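Local coordinates for protein cytosol aminopeptidase (PDB 3KZW) that probably removes amino acids from the N-terminal ends of peptides as a metal-dependent leucyl aminopeptidase of the cytosol, at residues A[72-84]-A[92-104]. Sequence-based numbering, arbitrary orientation.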
ATOM      1  N   HIS A  72      26.908 -34.214  35.506  1.00  7.90           N
ATOM      2  CA  HIS A  72      26.451 -33.321  34.429  1.00  6.79           C
ATOM      3  C   HIS A  72      27.567 -32.892  33.469  1.00  5.73           C
ATOM      4  O   HIS A  72      27.454 -31.875  32.781  1.00  5.55           O
ATOM      5  CB  HIS A  72      25.694 -32.103  34.986  1.00  7.01           C
ATOM      6  CG  HIS A  72      24.453 -32.458  35.746  1.00  7.73           C
ATOM      7  ND1 HIS A  72      24.344 -32.311  37.107  1.00  8.53           N
ATOM      8  CD2 HIS A  72      23.269 -32.961  35.335  1.00  8.42           C
ATOM      9  CE1 HIS A  72      23.146 -32.702  37.503  1.00  8.79           C
ATOM     10  NE2 HIS A  72      22.474 -33.102  36.445  1.00  8.75           N
ATOM     11  N   ILE A  73      28.639 -33.681  33.429  1.00  4.49           N
ATOM     12  CA  ILE A  73      29.736 -33.474  32.482  1.00  3.41           C
ATOM     13  C   ILE A  73      29.307 -33.965  31.093  1.00  3.08           C
ATOM     14  O   ILE A  73      29.651 -33.362  30.075  1.00  2.91           O
ATOM     15  CB  ILE A  73      31.043 -34.156  32.971  1.00  3.15           C
ATOM     16  CG1 ILE A  73      31.545 -33.467  34.246  1.00  2.85           C
ATOM     17  CG2 ILE A  73      32.124 -34.113  31.896  1.00  2.86           C
ATOM     18  CD1 ILE A  73      32.574 -34.259  35.038  1.00  2.70           C
ATOM     19  N   ILE A  74      28.554 -35.062  31.068  1.00  2.85           N
ATOM     20  CA  ILE A  74      27.857 -35.507  29.861  1.00  2.74           C
ATOM     21  C   ILE A  74      26.361 -35.668  30.155  1.00  2.76           C
ATOM     22  O   ILE A  74      25.949 -35.701  31.322  1.00  2.76           O
ATOM     23  CB  ILE A  74      28.452 -36.811  29.265  1.00  2.69           C
ATOM     24  CG1 ILE A  74      28.361 -37.971  30.269  1.00  2.67           C
ATOM     25  CG2 ILE A  74      29.888 -36.575  28.782  1.00  2.64           C
ATOM     26  CD1 ILE A  74      28.573 -39.355  29.661  1.00  2.56           C
ATOM     27  N   GLY A  75      25.554 -35.756  29.099  1.00  2.75           N
ATOM     28  CA  GLY A  75      24.102 -35.861  29.242  1.00  2.73           C
ATOM     29  C   GLY A  75      23.423 -36.596  28.102  1.00  2.73           C
ATOM     30  O   GLY A  75      24.081 -37.080  27.176  1.00  2.73           O
ATOM     31  N   SER A  76      22.096 -36.663  28.167  1.00  2.70           N
ATOM     32  CA  SER A  76      21.321 -37.474  27.239  1.00  2.65           C
ATOM     33  C   SER A  76      20.359 -36.683  26.349  1.00  2.68           C
ATOM     34  O   SER A  76      19.722 -37.262  25.468  1.00  2.80           O
ATOM     35  CB  SER A  76      20.549 -38.544  28.006  1.00  2.60           C
ATOM     36  OG  SER A  76      19.622 -37.960  28.901  1.00  2.66           O
ATOM     37  N   LYS A  77      20.253 -35.374  26.572  1.00  2.62           N
ATOM     38  CA  LYS A  77      19.341 -34.532  25.796  1.00  2.65           C
ATOM     39  C   LYS A  77      19.545 -34.755  24.296  1.00  2.66           C
ATOM     40  O   LYS A  77      20.666 -34.669  23.799  1.00  2.70           O
ATOM     41  CB  LYS A  77      19.516 -33.056  26.168  1.00  2.65           C
ATOM     42  CG  LYS A  77      18.372 -32.154  25.732  1.00  2.69           C
ATOM     43  CD  LYS A  77      18.629 -30.706  26.141  1.00  2.86           C
ATOM     44  CE  LYS A  77      17.493 -29.774  25.709  1.00  2.78           C
ATOM     45  NZ  LYS A  77      17.437 -29.585  24.230  1.00  2.73           N
ATOM     46  N   VAL A  78      18.455 -35.058  23.592  1.00  2.67           N
ATOM     47  CA  VAL A  78      18.495 -35.438  22.175  1.00  2.65           C
ATOM     48  C   VAL A  78      19.290 -34.455  21.314  1.00  2.64           C
ATOM     49  O   VAL A  78      18.926 -33.281  21.187  1.00  2.67           O
ATOM     50  CB  VAL A  78      17.067 -35.612  21.584  1.00  2.67           C
ATOM     51  CG1 VAL A  78      17.134 -36.055  20.125  1.00  2.61           C
ATOM     52  CG2 VAL A  78      16.265 -36.615  22.400  1.00  2.69           C
ATOM     53  N   GLY A  79      20.382 -34.950  20.739  1.00  2.59           N
ATOM     54  CA  GLY A  79      21.187 -34.185  19.793  1.00  2.59           C
ATOM     55  C   GLY A  79      22.150 -33.179  20.396  1.00  2.63           C
ATOM     56  O   GLY A  79      22.780 -32.412  19.664  1.00  2.65           O
ATOM     57  N   LYS A  80      22.270 -33.173  21.722  1.00  2.63           N
ATOM     58  CA  LYS A  80      23.184 -32.249  22.402  1.00  2.64           C
ATOM     59  C   LYS A  80      24.590 -32.829  22.492  1.00  2.67           C
ATOM     60  O   LYS A  80      24.771 -33.993  22.852  1.00  2.67           O
ATOM     61  CB  LYS A  80      22.670 -31.875  23.795  1.00  2.63           C
ATOM     62  CG  LYS A  80      23.426 -30.718  24.433  1.00  2.62           C
ATOM     63  CD  LYS A  80      22.811 -30.298  25.751  1.00  2.68           C
ATOM     64  CE  LYS A  80      23.619 -29.183  26.406  1.00  2.72           C
ATOM     65  NZ  LYS A  80      23.296 -29.040  27.861  1.00  2.78           N
ATOM     66  N   ILE A  81      25.579 -32.004  22.163  1.00  2.68           N
ATOM     67  CA  ILE A  81      26.974 -32.425  22.144  1.00  2.63           C
ATOM     68  C   ILE A  81      27.664 -32.089  23.464  1.00  2.64           C
ATOM     69  O   ILE A  81      27.614 -30.950  23.929  1.00  2.70           O
ATOM     70  CB  ILE A  81      27.750 -31.796  20.944  1.00  2.61           C
ATOM     71  CG1 ILE A  81      27.043 -32.080  19.609  1.00  2.60           C
ATOM     72  CG2 ILE A  81      29.202 -32.275  20.907  1.00  2.64           C
ATOM     73  CD1 ILE A  81      26.966 -33.550  19.205  1.00  2.61           C
ATOM     74  N   TYR A  82      28.289 -33.099  24.066  1.00  2.65           N
ATOM     75  CA  TYR A  82      29.128 -32.923  25.250  1.00  2.66           C
ATOM     76  C   TYR A  82      30.525 -33.436  24.941  1.00  2.67           C
ATOM     77  O   TYR A  82      30.677 -34.483  24.313  1.00  2.70           O
ATOM     78  CB  TYR A  82      28.582 -33.714  26.438  1.00  2.64           C
ATOM     79  CG  TYR A  82      27.191 -33.344  26.896  1.00  2.69           C
ATOM     80  CD1 TYR A  82      26.062 -33.902  26.288  1.00  2.70           C
ATOM     81  CD2 TYR A  82      27.002 -32.465  27.961  1.00  2.67           C
ATOM     82  CE1 TYR A  82      24.779 -33.571  26.712  1.00  2.77           C
ATOM     83  CE2 TYR A  82      25.722 -32.129  28.400  1.00  2.69           C
ATOM     84  CZ  TYR A  82      24.617 -32.686  27.771  1.00  2.85           C
ATOM     85  OH  TYR A  82      23.349 -32.361  28.200  1.00  3.05           O
ATOM     86  N   THR A  83      31.546 -32.704  25.377  1.00  2.66           N
ATOM     87  CA  THR A  83      32.921 -33.188  25.265  1.00  2.63           C
ATOM     88  C   THR A  83      33.624 -33.177  26.612  1.00  2.61           C
ATOM     89  O   THR A  83      33.329 -32.341  27.466  1.00  2.60           O
ATOM     90  CB  THR A  83      33.757 -32.400  24.231  1.00  2.62           C
ATOM     91  OG1 THR A  83      33.772 -31.010  24.571  1.00  2.75           O
ATOM     92  CG2 THR A  83      33.195 -32.584  22.825  1.00  2.64           C
ATOM     93  N   THR A  84      34.542 -34.123  26.795  1.00  2.64           N
ATOM     94  CA  THR A  84      35.332 -34.224  28.022  1.00  2.64           C
ATOM     95  C   THR A  84      36.624 -35.008  27.810  1.00  2.63           C
ATOM     96  O   THR A  84      36.733 -35.809  26.881  1.00  2.66           O
ATOM     97  CB  THR A  84      34.519 -34.861  29.187  1.00  2.62           C
ATOM     98  OG1 THR A  84      35.325 -34.910  30.371  1.00  2.66           O
ATOM     99  CG2 THR A  84      34.048 -36.268  28.839  1.00  2.57           C
ATOM    100  N   THR A  92      44.947 -40.637  27.507  1.00  2.88           N
ATOM    101  CA  THR A  92      43.858 -39.672  27.647  1.00  2.74           C
ATOM    102  C   THR A  92      43.211 -39.440  26.283  1.00  2.72           C
ATOM    103  O   THR A  92      43.888 -39.088  25.313  1.00  2.74           O
ATOM    104  CB  THR A  92      44.345 -38.325  28.233  1.00  2.71           C
ATOM    105  OG1 THR A  92      45.094 -38.563  29.430  1.00  2.74           O
ATOM    106  CG2 THR A  92      43.167 -37.410  28.555  1.00  2.65           C
ATOM    107  N   TYR A  93      41.898 -39.645  26.221  1.00  2.68           N
ATOM    108  CA  TYR A  93      41.141 -39.506  24.984  1.00  2.64           C
ATOM    109  C   TYR A  93      40.242 -38.276  25.013  1.00  2.64           C
ATOM    110  O   TYR A  93      39.809 -37.831  26.079  1.00  2.63           O
ATOM    111  CB  TYR A  93      40.290 -40.757  24.738  1.00  2.65           C
ATOM    112  CG  TYR A  93      41.059 -41.942  24.190  1.00  2.68           C
ATOM    113  CD1 TYR A  93      41.793 -42.774  25.034  1.00  2.69           C
ATOM    114  CD2 TYR A  93      41.046 -42.234  22.827  1.00  2.69           C
ATOM    115  CE1 TYR A  93      42.499 -43.864  24.531  1.00  2.72           C
ATOM    116  CE2 TYR A  93      41.751 -43.321  22.315  1.00  2.66           C
ATOM    117  CZ  TYR A  93      42.474 -44.132  23.174  1.00  2.71           C
ATOM    118  OH  TYR A  93      43.174 -45.210  22.682  1.00  2.73           O
ATOM    119  N   ARG A  94      39.976 -37.729  23.832  1.00  2.64           N
ATOM    120  CA  ARG A  94      38.947 -36.715  23.670  1.00  2.63           C
ATOM    121  C   ARG A  94      37.625 -37.433  23.439  1.00  2.61           C
ATOM    122  O   ARG A  94      37.419 -38.044  22.391  1.00  2.61           O
ATOM    123  CB  ARG A  94      39.274 -35.790  22.492  1.00  2.65           C
ATOM    124  CG  ARG A  94      38.321 -34.614  22.338  1.00  2.62           C
ATOM    125  CD  ARG A  94      38.591 -33.841  21.061  1.00  2.63           C
ATOM    126  NE  ARG A  94      37.687 -32.703  20.922  1.00  2.63           N
ATOM    127  CZ  ARG A  94      37.702 -31.841  19.911  1.00  2.65           C
ATOM    128  NH1 ARG A  94      38.579 -31.970  18.925  1.00  2.71           N
ATOM    129  NH2 ARG A  94      36.830 -30.843  19.885  1.00  2.69           N
ATOM    130  N   LEU A  95      36.743 -37.377  24.431  1.00  2.62           N
ATOM    131  CA  LEU A  95      35.436 -38.015  24.331  1.00  2.65           C
ATOM    132  C   LEU A  95      34.391 -37.051  23.784  1.00  2.65           C
ATOM    133  O   LEU A  95      34.236 -35.943  24.295  1.00  2.65           O
ATOM    134  CB  LEU A  95      34.999 -38.571  25.690  1.00  2.66           C
ATOM    135  CG  LEU A  95      33.638 -39.271  25.795  1.00  2.64           C
ATOM    136  CD1 LEU A  95      33.543 -40.446  24.837  1.00  2.61           C
ATOM    137  CD2 LEU A  95      33.373 -39.720  27.223  1.00  2.60           C
ATOM    138  N   ILE A  96      33.689 -37.485  22.741  1.00  2.65           N
ATOM    139  CA  ILE A  96      32.594 -36.717  22.160  1.00  2.64           C
ATOM    140  C   ILE A  96      31.278 -37.460  22.372  1.00  2.68           C
ATOM    141  O   ILE A  96      31.102 -38.594  21.920  1.00  2.66           O
ATOM    142  CB  ILE A  96      32.827 -36.409  20.664  1.00  2.65           C
ATOM    143  CG1 ILE A  96      34.091 -35.562  20.491  1.00  2.63           C
ATOM    144  CG2 ILE A  96      31.614 -35.683  20.065  1.00  2.70           C
ATOM    145  CD1 ILE A  96      34.614 -35.500  19.075  1.00  2.64           C
ATOM    146  N   THR A  97      30.363 -36.798  23.070  1.00  2.71           N
ATOM    147  CA  THR A  97      29.086 -37.374  23.457  1.00  2.67           C
ATOM    148  C   THR A  97      27.941 -36.673  22.736  1.00  2.69           C
ATOM    149  O   THR A  97      27.900 -35.443  22.670  1.00  2.70           O
ATOM    150  CB  THR A  97      28.917 -37.293  24.993  1.00  2.65           C
ATOM    151  OG1 THR A  97      29.505 -38.453  25.591  1.00  2.77           O
ATOM    152  CG2 THR A  97      27.452 -37.200  25.409  1.00  2.74           C
ATOM    153  N   VAL A  98      27.030 -37.466  22.175  1.00  2.67           N
ATOM    154  CA  VAL A  98      25.774 -36.946  21.636  1.00  2.67           C
ATOM    155  C   VAL A  98      24.591 -37.632  22.326  1.00  2.66           C
ATOM    156  O   VAL A  98      24.540 -38.858  22.417  1.00  2.68           O
ATOM    157  CB  VAL A  98      25.700 -37.057  20.079  1.00  2.67           C
ATOM    158  CG1 VAL A  98      25.856 -38.499  19.606  1.00  2.63           C
ATOM    159  CG2 VAL A  98      24.414 -36.439  19.541  1.00  2.62           C
ATOM    160  N   GLY A  99      23.661 -36.828  22.833  1.00  2.67           N
ATOM    161  CA  GLY A  99      22.491 -37.339  23.540  1.00  2.64           C
ATOM    162  C   GLY A  99      21.517 -38.072  22.638  1.00  2.64           C
ATOM    163  O   GLY A  99      21.314 -37.689  21.482  1.00  2.62           O
ATOM    164  N   LEU A 100      20.914 -39.130  23.175  1.00  2.64           N
ATOM    165  CA  LEU A 100      19.962 -39.948  22.423  1.00  2.63           C
ATOM    166  C   LEU A 100      18.550 -39.860  22.992  1.00  2.61           C
ATOM    167  O   LEU A 100      17.592 -40.282  22.344  1.00  2.66           O
ATOM    168  CB  LEU A 100      20.414 -41.410  22.391  1.00  2.63           C
ATOM    169  CG  LEU A 100      21.868 -41.742  22.039  1.00  2.60           C
ATOM    170  CD1 LEU A 100      22.148 -43.193  22.364  1.00  2.59           C
ATOM    171  CD2 LEU A 100      22.187 -41.447  20.580  1.00  2.59           C
ATOM    172  N   GLY A 101      18.433 -39.307  24.197  1.00  2.59           N
ATOM    173  CA  GLY A 101      17.154 -39.218  24.899  1.00  2.62           C
ATOM    174  C   GLY A 101      16.683 -40.579  25.363  1.00  2.60           C
ATOM    175  O   GLY A 101      17.491 -41.485  25.568  1.00  2.59           O
ATOM    176  N   ASN A 102      15.373 -40.724  25.530  1.00  2.65           N
ATOM    177  CA  ASN A 102      14.785 -42.012  25.883  1.00  2.67           C
ATOM    178  C   ASN A 102      14.749 -42.907  24.654  1.00  2.67           C
ATOM    179  O   ASN A 102      14.185 -42.529  23.625  1.00  2.76           O
ATOM    180  CB  ASN A 102      13.377 -41.825  26.455  1.00  2.67           C
ATOM    181  CG  ASN A 102      12.944 -42.980  27.337  1.00  2.72           C
ATOM    182  OD1 ASN A 102      13.026 -44.148  26.950  1.00  2.77           O
ATOM    183  ND2 ASN A 102      12.469 -42.655  28.534  1.00  2.79           N
ATOM    184  N   LEU A 103      15.365 -44.082  24.763  1.00  2.66           N
ATOM    185  CA  LEU A 103      15.472 -45.018  23.640  1.00  2.66           C
ATOM    186  C   LEU A 103      14.138 -45.652  23.245  1.00  2.68           C
ATOM    187  O   LEU A 103      13.972 -46.094  22.108  1.00  2.70           O
ATOM    188  CB  LEU A 103      16.507 -46.107  23.935  1.00  2.66           C
ATOM    189  CG  LEU A 103      17.988 -45.723  23.915  1.00  2.66           C
ATOM    190  CD1 LEU A 103      18.837 -46.865  24.455  1.00  2.67           C
ATOM    191  CD2 LEU A 103      18.449 -45.325  22.519  1.00  2.67           C
ATOM    192  N   LYS A 104      13.199 -45.699  24.187  1.00  2.67           N
ATOM    193  CA  LYS A 104      11.850 -46.198  23.919  1.00  2.68           C
ATOM    194  C   LYS A 104      11.107 -45.273  22.959  1.00  2.67           C
ATOM    195  O   LYS A 104      10.420 -45.737  22.045  1.00  2.67           O
ATOM    196  CB  LYS A 104      11.043 -46.330  25.217  1.00  2.68           C
ATOM    197  CG  LYS A 104      11.633 -47.258  26.266  1.00  2.69           C
ATOM    198  CD  LYS A 104      10.752 -47.286  27.513  1.00  2.74           C
ATOM    199  CE  LYS A 104      11.480 -47.862  28.725  1.00  2.78           C
ATOM    200  NZ  LYS A 104      11.684 -49.337  28.639  1.00  2.73           N
TER
HETATM  201  O   HOH W   1      36.474 -31.157  22.813  1.00  2.00           O
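Thr97 meets Tyr82 and Ile74 with separate branches, an example of how a beta-branched residue serves two neighbours on one face of a sheet. Its CB lies 3.4 Å from Tyr82 O, which accepts from Thr97 N. CG2, roughly anti to the backbone N with OG1 at chi1 -87°, runs obliquely to the Tyr82 ring, 3.7 Å from CD1, while OG1 turns to Ile74, whose CG2 is 3.7 Å away. The same ring carries the Ile74-Gly75 peptide over one face, with Gly75 N 3.2 Å above its plane. Strands 81-88 and 91-101 form an antiparallel beta hairpin in the mixed sheet of the N-terminal domain; 81-88 is an edge strand within the chain, and Thr84 OG1 bonds to Ala85 N of the second subunit. Tyr82-Thr97 and Thr84-Leu95 are its hydrogen-bonded pairs, each joined by two backbone bonds. On the other face Ile81 CD1 reaches Val98 CB at 3.8 Å, and Thr83 lies alongside Ile96; helix 108-124 packs there through Tyr121 and Ile122. Ahead of strand 81-88 the type II turn Lys77-Lys80 points Gly79 N at Gly99 O (N-H...O 176°), well above the carbonyl plane, while Ser76 O accepts from Gly101 N.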